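Local coordinates for protein PilM (Pseudomonas aeruginosa, PDB 3HG9) that is of unknown function but probably takes part in the assembly or working of a plasmid-encoded pilus, at residues B[27-32]-B[59-64]; B[55-60]-B[66-71]. One frame throughout, in Å; residues are numbered along the deposited sequence.

Contact 1: residues B[27-32]-B[59-64]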
ATOM      1  N   ALA B  27      -4.164   6.442  10.872  1.00 38.49           N
ATOM      2  CA  ALA B  27      -3.282   5.268  10.836  1.00 39.05           C
ATOM      3  C   ALA B  27      -2.745   5.113  12.237  1.00 40.51           C
ATOM      4  O   ALA B  27      -2.791   4.033  12.801  1.00 40.31           O
ATOM      5  CB  ALA B  27      -2.123   5.420   9.860  1.00 37.54           C
ATOM      6  N   GLU B  28      -2.270   6.204  12.819  1.00 42.20           N
ATOM      7  CA  GLU B  28      -1.332   6.037  13.910  1.00 44.14           C
ATOM      8  C   GLU B  28      -1.997   6.029  15.259  1.00 44.63           C
ATOM      9  O   GLU B  28      -1.521   5.388  16.186  1.00 45.89           O
ATOM     10  CB  GLU B  28      -0.216   7.068  13.839  1.00 44.54           C
ATOM     11  CG  GLU B  28       1.009   6.611  12.994  1.00 46.61           C
ATOM     12  CD  GLU B  28       1.978   7.760  12.773  1.00 50.20           C
ATOM     13  OE1 GLU B  28       3.153   7.538  12.370  1.00 53.74           O
ATOM     14  OE2 GLU B  28       1.562   8.919  13.021  1.00 52.96           O
ATOM     15  N   TYR B  29      -3.089   6.743  15.372  1.00 44.79           N
ATOM     16  CA  TYR B  29      -3.918   6.619  16.506  1.00 45.46           C
ATOM     17  C   TYR B  29      -4.416   5.192  16.515  1.00 46.76           C
ATOM     18  O   TYR B  29      -4.390   4.565  17.566  1.00 47.11           O
ATOM     19  CB  TYR B  29      -5.080   7.578  16.360  1.00 46.13           C
ATOM     20  CG  TYR B  29      -6.188   7.405  17.374  1.00 46.46           C
ATOM     21  CD1 TYR B  29      -7.058   6.318  17.294  1.00 46.34           C
ATOM     22  CD2 TYR B  29      -6.395   8.359  18.390  1.00 48.07           C
ATOM     23  CE1 TYR B  29      -8.081   6.149  18.213  1.00 50.09           C
ATOM     24  CE2 TYR B  29      -7.454   8.216  19.332  1.00 47.96           C
ATOM     25  CZ  TYR B  29      -8.294   7.096  19.229  1.00 50.96           C
ATOM     26  OH  TYR B  29      -9.348   6.888  20.130  1.00 54.43           O
ATOM     27  N   ALA B  30      -4.879   4.680  15.362  1.00 47.12           N
ATOM     28  CA  ALA B  30      -5.383   3.311  15.255  1.00 48.01           C
ATOM     29  C   ALA B  30      -4.475   2.304  15.980  1.00 48.99           C
ATOM     30  O   ALA B  30      -4.944   1.510  16.792  1.00 49.65           O
ATOM     31  CB  ALA B  30      -5.567   2.905  13.790  1.00 47.52           C
ATOM     32  N   HIS B  31      -3.191   2.323  15.657  1.00 50.59           N
ATOM     33  CA  HIS B  31      -2.160   1.622  16.415  1.00 52.56           C
ATOM     34  C   HIS B  31      -2.222   1.982  17.935  1.00 52.90           C
ATOM     35  O   HIS B  31      -2.706   1.194  18.729  1.00 53.22           O
ATOM     36  CB  HIS B  31      -0.765   1.929  15.802  1.00 52.71           C
ATOM     37  CG  HIS B  31       0.375   1.228  16.489  1.00 54.99           C
ATOM     38  ND1 HIS B  31       0.790   1.550  17.768  1.00 55.28           N
ATOM     39  CD2 HIS B  31       1.183   0.218  16.073  1.00 55.72           C
ATOM     40  CE1 HIS B  31       1.803   0.765  18.107  1.00 57.17           C
ATOM     41  NE2 HIS B  31       2.063  -0.052  17.098  1.00 55.16           N
ATOM     42  N   ALA B  32      -1.724   3.171  18.303  1.00 53.85           N
ATOM     43  CA  ALA B  32      -1.800   3.740  19.657  1.00 54.00           C
ATOM     44  C   ALA B  32      -3.238   3.877  20.092  1.00 54.13           C
ATOM     45  O   ALA B  32      -3.694   4.987  20.358  1.00 53.85           O
ATOM     46  CB  ALA B  32      -1.102   5.132  19.703  1.00 53.63           C
ATOM     47  N   GLY B  59     -13.375   9.813   8.291  1.00 29.30           N
ATOM     48  CA  GLY B  59     -12.475   8.716   8.482  1.00 30.15           C
ATOM     49  C   GLY B  59     -13.200   7.667   9.273  1.00 31.88           C
ATOM     50  O   GLY B  59     -14.178   8.015   9.907  1.00 30.95           O
ATOM     51  N   TYR B  60     -12.706   6.407   9.250  1.00 33.08           N
ATOM     52  CA  TYR B  60     -13.281   5.257   9.982  1.00 35.01           C
ATOM     53  C   TYR B  60     -12.133   4.296  10.365  1.00 37.15           C
ATOM     54  O   TYR B  60     -10.995   4.413   9.881  1.00 38.36           O
ATOM     55  CB  TYR B  60     -14.312   4.532   9.080  1.00 35.54           C
ATOM     56  CG  TYR B  60     -15.373   3.667   9.762  1.00 36.62           C
ATOM     57  CD1 TYR B  60     -16.273   4.236  10.674  1.00 40.24           C
ATOM     58  CD2 TYR B  60     -15.521   2.299   9.466  1.00 34.48           C
ATOM     59  CE1 TYR B  60     -17.262   3.463  11.315  1.00 39.87           C
ATOM     60  CE2 TYR B  60     -16.513   1.522  10.094  1.00 33.53           C
ATOM     61  CZ  TYR B  60     -17.388   2.126  11.023  1.00 38.55           C
ATOM     62  OH  TYR B  60     -18.393   1.457  11.709  1.00 37.76           O
ATOM     63  N   ILE B  61     -12.396   3.336  11.220  1.00 37.89           N
ATOM     64  CA  ILE B  61     -11.418   2.311  11.415  1.00 38.27           C
ATOM     65  C   ILE B  61     -12.306   1.108  11.416  1.00 40.43           C
ATOM     66  O   ILE B  61     -13.529   1.190  11.733  1.00 39.62           O
ATOM     67  CB  ILE B  61     -10.606   2.467  12.738  1.00 38.35           C
ATOM     68  CG1 ILE B  61      -9.771   3.747  12.676  1.00 39.17           C
ATOM     69  CG2 ILE B  61      -9.654   1.258  12.989  1.00 37.65           C
ATOM     70  CD1 ILE B  61      -9.167   4.199  13.970  1.00 38.62           C
ATOM     71  N   ALA B  62     -11.702  -0.003  11.025  1.00 41.12           N
ATOM     72  CA  ALA B  62     -12.365  -1.279  11.009  1.00 42.31           C
ATOM     73  C   ALA B  62     -11.212  -2.309  10.906  1.00 43.30           C
ATOM     74  O   ALA B  62     -10.317  -2.151  10.065  1.00 43.75           O
ATOM     75  CB  ALA B  62     -13.306  -1.349   9.825  1.00 42.95           C
ATOM     76  N   ALA B  63     -11.222  -3.333  11.778  1.00 43.62           N
ATOM     77  CA  ALA B  63      -9.982  -3.978  12.194  1.00 43.66           C
ATOM     78  C   ALA B  63      -9.128  -2.812  12.682  1.00 42.96           C
ATOM     79  O   ALA B  63      -9.653  -1.702  12.770  1.00 44.21           O
ATOM     80  CB  ALA B  63      -9.312  -4.726  11.005  1.00 43.38           C
ATOM     81  N   GLY B  64      -7.854  -3.036  13.032  1.00 42.02           N
ATOM     82  CA  GLY B  64      -6.886  -1.902  13.212  1.00 40.05           C
ATOM     83  C   GLY B  64      -6.389  -1.206  11.918  1.00 38.01           C
ATOM     84  O   GLY B  64      -5.333  -0.578  11.910  1.00 37.10           O
TER
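Of the rings, only that of Tyr29 takes part in this contact, and Ile61 CD1 meets it obliquely. Tyr29 CD1 and Ile61 CD1 are 4.5 Å apart, so the touch is light. The ring's CG stands opposite the backbone N (chi1 170°), which brings the ring toward the strand although its CB does not point there. Ala44 lies against the same side chain.

The closer packing is made by Ala30. Its CB points at 59-64 and sits 3.8 Å from Ile61 CD1. It also lies 4.0 Å from Gly64 O, so the methyl is set between a branch of the strand and the turn that follows it. Ile61 reaches across with CG1 and CD1 stretched out (chi2 167°), and CD1 is the end that touches. Gly64 brings its backbone close to Ala30, with CA atoms 5.8 Å apart.

No hydrogen bond crosses this contact, and only about 134 Å² is buried. The side chains of Phe36 and Ser66 also pack on Ile61. The last turn of helix 12-31 rests on the end of strand 57-62 and its turn: a helix end packed on an antiparallel beta hairpin.

Contact 2: residues B[55-60]-B[66-71]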
ATOM      1  N   VAL B  55     -15.332  18.837   6.595  1.00 38.70           N
ATOM      2  CA  VAL B  55     -16.209  17.748   6.271  1.00 38.68           C
ATOM      3  C   VAL B  55     -16.596  18.154   4.822  1.00 39.18           C
ATOM      4  O   VAL B  55     -16.945  19.336   4.546  1.00 41.24           O
ATOM      5  CB  VAL B  55     -17.325  17.612   7.235  1.00 38.75           C
ATOM      6  CG1 VAL B  55     -17.444  16.133   7.597  1.00 35.91           C
ATOM      7  CG2 VAL B  55     -17.054  18.486   8.461  1.00 38.80           C
ATOM      8  N   ARG B  56     -16.569  17.220   3.880  1.00 37.86           N
ATOM      9  CA  ARG B  56     -16.881  15.812   4.053  1.00 35.62           C
ATOM     10  C   ARG B  56     -15.682  14.841   4.260  1.00 35.54           C
ATOM     11  O   ARG B  56     -15.870  13.632   4.118  1.00 36.45           O
ATOM     12  CB  ARG B  56     -17.722  15.392   2.847  1.00 34.37           C
ATOM     13  CG  ARG B  56     -17.597  16.284   1.519  1.00 32.22           C
ATOM     14  CD  ARG B  56     -16.302  17.257   1.283  1.00 25.04           C
ATOM     15  NE  ARG B  56     -16.761  18.589   1.590  1.00 24.88           N
ATOM     16  CZ  ARG B  56     -17.273  19.426   0.704  1.00 28.76           C
ATOM     17  NH1 ARG B  56     -17.292  19.056  -0.582  1.00 24.59           N
ATOM     18  NH2 ARG B  56     -17.743  20.651   1.107  1.00 26.16           N
ATOM     19  N   LEU B  57     -14.498  15.342   4.649  1.00 33.49           N
ATOM     20  CA  LEU B  57     -13.355  14.451   5.042  1.00 33.05           C
ATOM     21  C   LEU B  57     -13.696  13.633   6.258  1.00 31.82           C
ATOM     22  O   LEU B  57     -13.680  14.119   7.422  1.00 30.86           O
ATOM     23  CB  LEU B  57     -12.052  15.200   5.368  1.00 32.49           C
ATOM     24  CG  LEU B  57     -10.725  14.626   4.870  1.00 34.32           C
ATOM     25  CD1 LEU B  57      -9.555  15.502   5.407  1.00 35.13           C
ATOM     26  CD2 LEU B  57     -10.477  13.146   5.058  1.00 32.24           C
ATOM     27  N   GLN B  58     -13.960  12.372   5.976  1.00 30.24           N
ATOM     28  CA  GLN B  58     -14.462  11.483   6.975  1.00 29.66           C
ATOM     29  C   GLN B  58     -13.443  10.432   7.126  1.00 29.01           C
ATOM     30  O   GLN B  58     -12.708  10.200   6.199  1.00 29.37           O
ATOM     31  CB  GLN B  58     -15.808  10.922   6.501  1.00 29.46           C
ATOM     32  CG  GLN B  58     -16.969  11.955   6.662  1.00 30.87           C
ATOM     33  CD  GLN B  58     -18.293  11.268   6.592  1.00 30.55           C
ATOM     34  OE1 GLN B  58     -18.988  11.354   5.553  1.00 28.30           O
ATOM     35  NE2 GLN B  58     -18.608  10.457   7.643  1.00 26.50           N
ATOM     36  N   GLY B  59     -13.375   9.813   8.291  1.00 29.30           N
ATOM     37  CA  GLY B  59     -12.475   8.716   8.482  1.00 30.15           C
ATOM     38  C   GLY B  59     -13.200   7.667   9.273  1.00 31.88           C
ATOM     39  O   GLY B  59     -14.178   8.015   9.907  1.00 30.95           O
ATOM     40  N   TYR B  60     -12.706   6.407   9.250  1.00 33.08           N
ATOM     41  CA  TYR B  60     -13.281   5.257   9.982  1.00 35.01           C
ATOM     42  C   TYR B  60     -12.133   4.296  10.365  1.00 37.15           C
ATOM     43  O   TYR B  60     -10.995   4.413   9.881  1.00 38.36           O
ATOM     44  CB  TYR B  60     -14.312   4.532   9.080  1.00 35.54           C
ATOM     45  CG  TYR B  60     -15.373   3.667   9.762  1.00 36.62           C
ATOM     46  CD1 TYR B  60     -16.273   4.236  10.674  1.00 40.24           C
ATOM     47  CD2 TYR B  60     -15.521   2.299   9.466  1.00 34.48           C
ATOM     48  CE1 TYR B  60     -17.262   3.463  11.315  1.00 39.87           C
ATOM     49  CE2 TYR B  60     -16.513   1.522  10.094  1.00 33.53           C
ATOM     50  CZ  TYR B  60     -17.388   2.126  11.023  1.00 38.55           C
ATOM     51  OH  TYR B  60     -18.393   1.457  11.709  1.00 37.76           O
ATOM     52  N   SER B  66      -7.334   1.645   8.878  1.00 36.80           N
ATOM     53  CA  SER B  66      -8.197   2.814   8.798  1.00 35.88           C
ATOM     54  C   SER B  66      -8.452   3.341   7.382  1.00 34.91           C
ATOM     55  O   SER B  66      -7.655   3.156   6.503  1.00 34.09           O
ATOM     56  CB  SER B  66      -7.721   3.919   9.745  1.00 35.55           C
ATOM     57  OG  SER B  66      -6.324   3.874   9.847  1.00 36.38           O
ATOM     58  N   TYR B  67      -9.589   4.025   7.203  1.00 33.76           N
ATOM     59  CA  TYR B  67      -9.934   4.625   5.959  1.00 31.81           C
ATOM     60  C   TYR B  67     -10.229   6.114   6.121  1.00 33.02           C
ATOM     61  O   TYR B  67     -10.836   6.529   7.111  1.00 33.74           O
ATOM     62  CB  TYR B  67     -11.183   3.966   5.470  1.00 30.77           C
ATOM     63  CG  TYR B  67     -11.261   2.497   5.719  1.00 28.62           C
ATOM     64  CD1 TYR B  67     -11.432   1.618   4.660  1.00 30.38           C
ATOM     65  CD2 TYR B  67     -11.206   1.973   6.994  1.00 25.51           C
ATOM     66  CE1 TYR B  67     -11.551   0.218   4.857  1.00 27.87           C
ATOM     67  CE2 TYR B  67     -11.303   0.594   7.197  1.00 23.01           C
ATOM     68  CZ  TYR B  67     -11.486  -0.281   6.129  1.00 24.36           C
ATOM     69  OH  TYR B  67     -11.576  -1.689   6.327  1.00 28.67           O
ATOM     70  N   ALA B  68      -9.857   6.920   5.142  1.00 32.41           N
ATOM     71  CA  ALA B  68     -10.279   8.318   5.146  1.00 32.81           C
ATOM     72  C   ALA B  68     -11.024   8.548   3.843  1.00 33.34           C
ATOM     73  O   ALA B  68     -10.526   8.093   2.808  1.00 34.15           O
ATOM     74  CB  ALA B  68      -9.025   9.248   5.227  1.00 32.20           C
ATOM     75  N   PHE B  69     -12.201   9.185   3.863  1.00 33.24           N
ATOM     76  CA  PHE B  69     -12.998   9.269   2.648  1.00 33.67           C
ATOM     77  C   PHE B  69     -13.810  10.528   2.462  1.00 35.55           C
ATOM     78  O   PHE B  69     -14.430  11.027   3.390  1.00 34.74           O
ATOM     79  CB  PHE B  69     -13.942   8.070   2.523  1.00 32.79           C
ATOM     80  CG  PHE B  69     -14.789   7.804   3.741  1.00 31.47           C
ATOM     81  CD1 PHE B  69     -16.112   8.274   3.809  1.00 25.80           C
ATOM     82  CD2 PHE B  69     -14.274   7.029   4.803  1.00 30.41           C
ATOM     83  CE1 PHE B  69     -16.904   8.016   4.916  1.00 27.44           C
ATOM     84  CE2 PHE B  69     -15.043   6.758   5.941  1.00 28.99           C
ATOM     85  CZ  PHE B  69     -16.390   7.259   6.007  1.00 26.85           C
ATOM     86  N   ILE B  70     -13.786  11.043   1.242  1.00 37.38           N
ATOM     87  CA  ILE B  70     -14.722  12.074   0.852  1.00 39.17           C
ATOM     88  C   ILE B  70     -15.929  11.415   0.226  1.00 40.13           C
ATOM     89  O   ILE B  70     -15.864  10.850  -0.863  1.00 40.55           O
ATOM     90  CB  ILE B  70     -14.109  13.189  -0.011  1.00 38.95           C
ATOM     91  CG1 ILE B  70     -13.591  14.275   0.924  1.00 39.51           C
ATOM     92  CG2 ILE B  70     -15.173  13.909  -0.872  1.00 40.14           C
ATOM     93  CD1 ILE B  70     -12.204  14.057   1.435  1.00 40.46           C
ATOM     94  N   ALA B  71     -17.023  11.513   0.981  1.00 41.84           N
ATOM     95  CA  ALA B  71     -18.311  10.865   0.735  1.00 42.33           C
ATOM     96  C   ALA B  71     -18.907  11.087  -0.672  1.00 43.04           C
ATOM     97  O   ALA B  71     -19.504  10.134  -1.257  1.00 45.00           O
ATOM     98  CB  ALA B  71     -19.318  11.255   1.854  1.00 41.70           C
TER
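The Phe69 ring fills the space between Gln58 and Tyr60 on one face of this hairpin. Gln58 CB lies over one face of the ring, 3.8 Å from its centroid and offset toward the rim, a CH-pi contact. Tyr60 CB meets the opposite rim, at the ring edge, 3.9 Å from Phe69 CE2. The ring is laid across the neighbouring strand because its CG stands between the backbone N and the carbonyl carbon (chi1 51°). Gln58 OE1 then extends to Ala71 CB, 3.7 Å away.

Gly59 faces Ala68 across the strands. Without a side chain there, the two backbones come in close, with CA atoms 4.0 Å apart.

The other face is a small apolar ridge. Ile70 CD1 fits against Leu57 CG at 3.8 Å. Leu57 CD2 sits between Ile70 CD1 and Ala68 CB. At the end of the strands, Arg56, bent along its chain, crosses Ile70 at a slant, with Arg56 CD 4.0 Å from Ile70 CG1. Leu57, Ala68 and Ile70 carry this face onto helix 12-31, at Tyr22, Arg23 and Leu19.

Backbone bonds join Gln58 with Phe69 and Tyr60 with Tyr67, each pair bonded in both directions. The shortest is Phe69 N to Gln58 O, 2.6 Å. Tyr60 O also lies at the edge of the Tyr67 ring, near its plane.

Residues 66-70 pair antiparallel with a strand of the second subunit. This is an antiparallel beta hairpin whose sheet runs on across the dimer interface.

Overall arrangement
Helix 12-31 comes first in the chain. A long excursion with little regular structure follows, and contact 1 closes it by bringing 59-64 back to the helix end. Strand 57-62 then turns and returns as strand 65-70. Contact 2 closes that short hairpin. The two contacts cross rather than nest, since 55-60 begins inside the span of contact 1 and 66-71 lies beyond it. They share Gly59 and Tyr60. Ser66 bridges them, with its OG 3.5 Å from Ala27 CA and its CB 3.6 Å from Ile61 CG1. Together they tie helix and hairpin into one layered unit. Both contacts touch the second subunit, but only in contact 2 does the sheet continue into it.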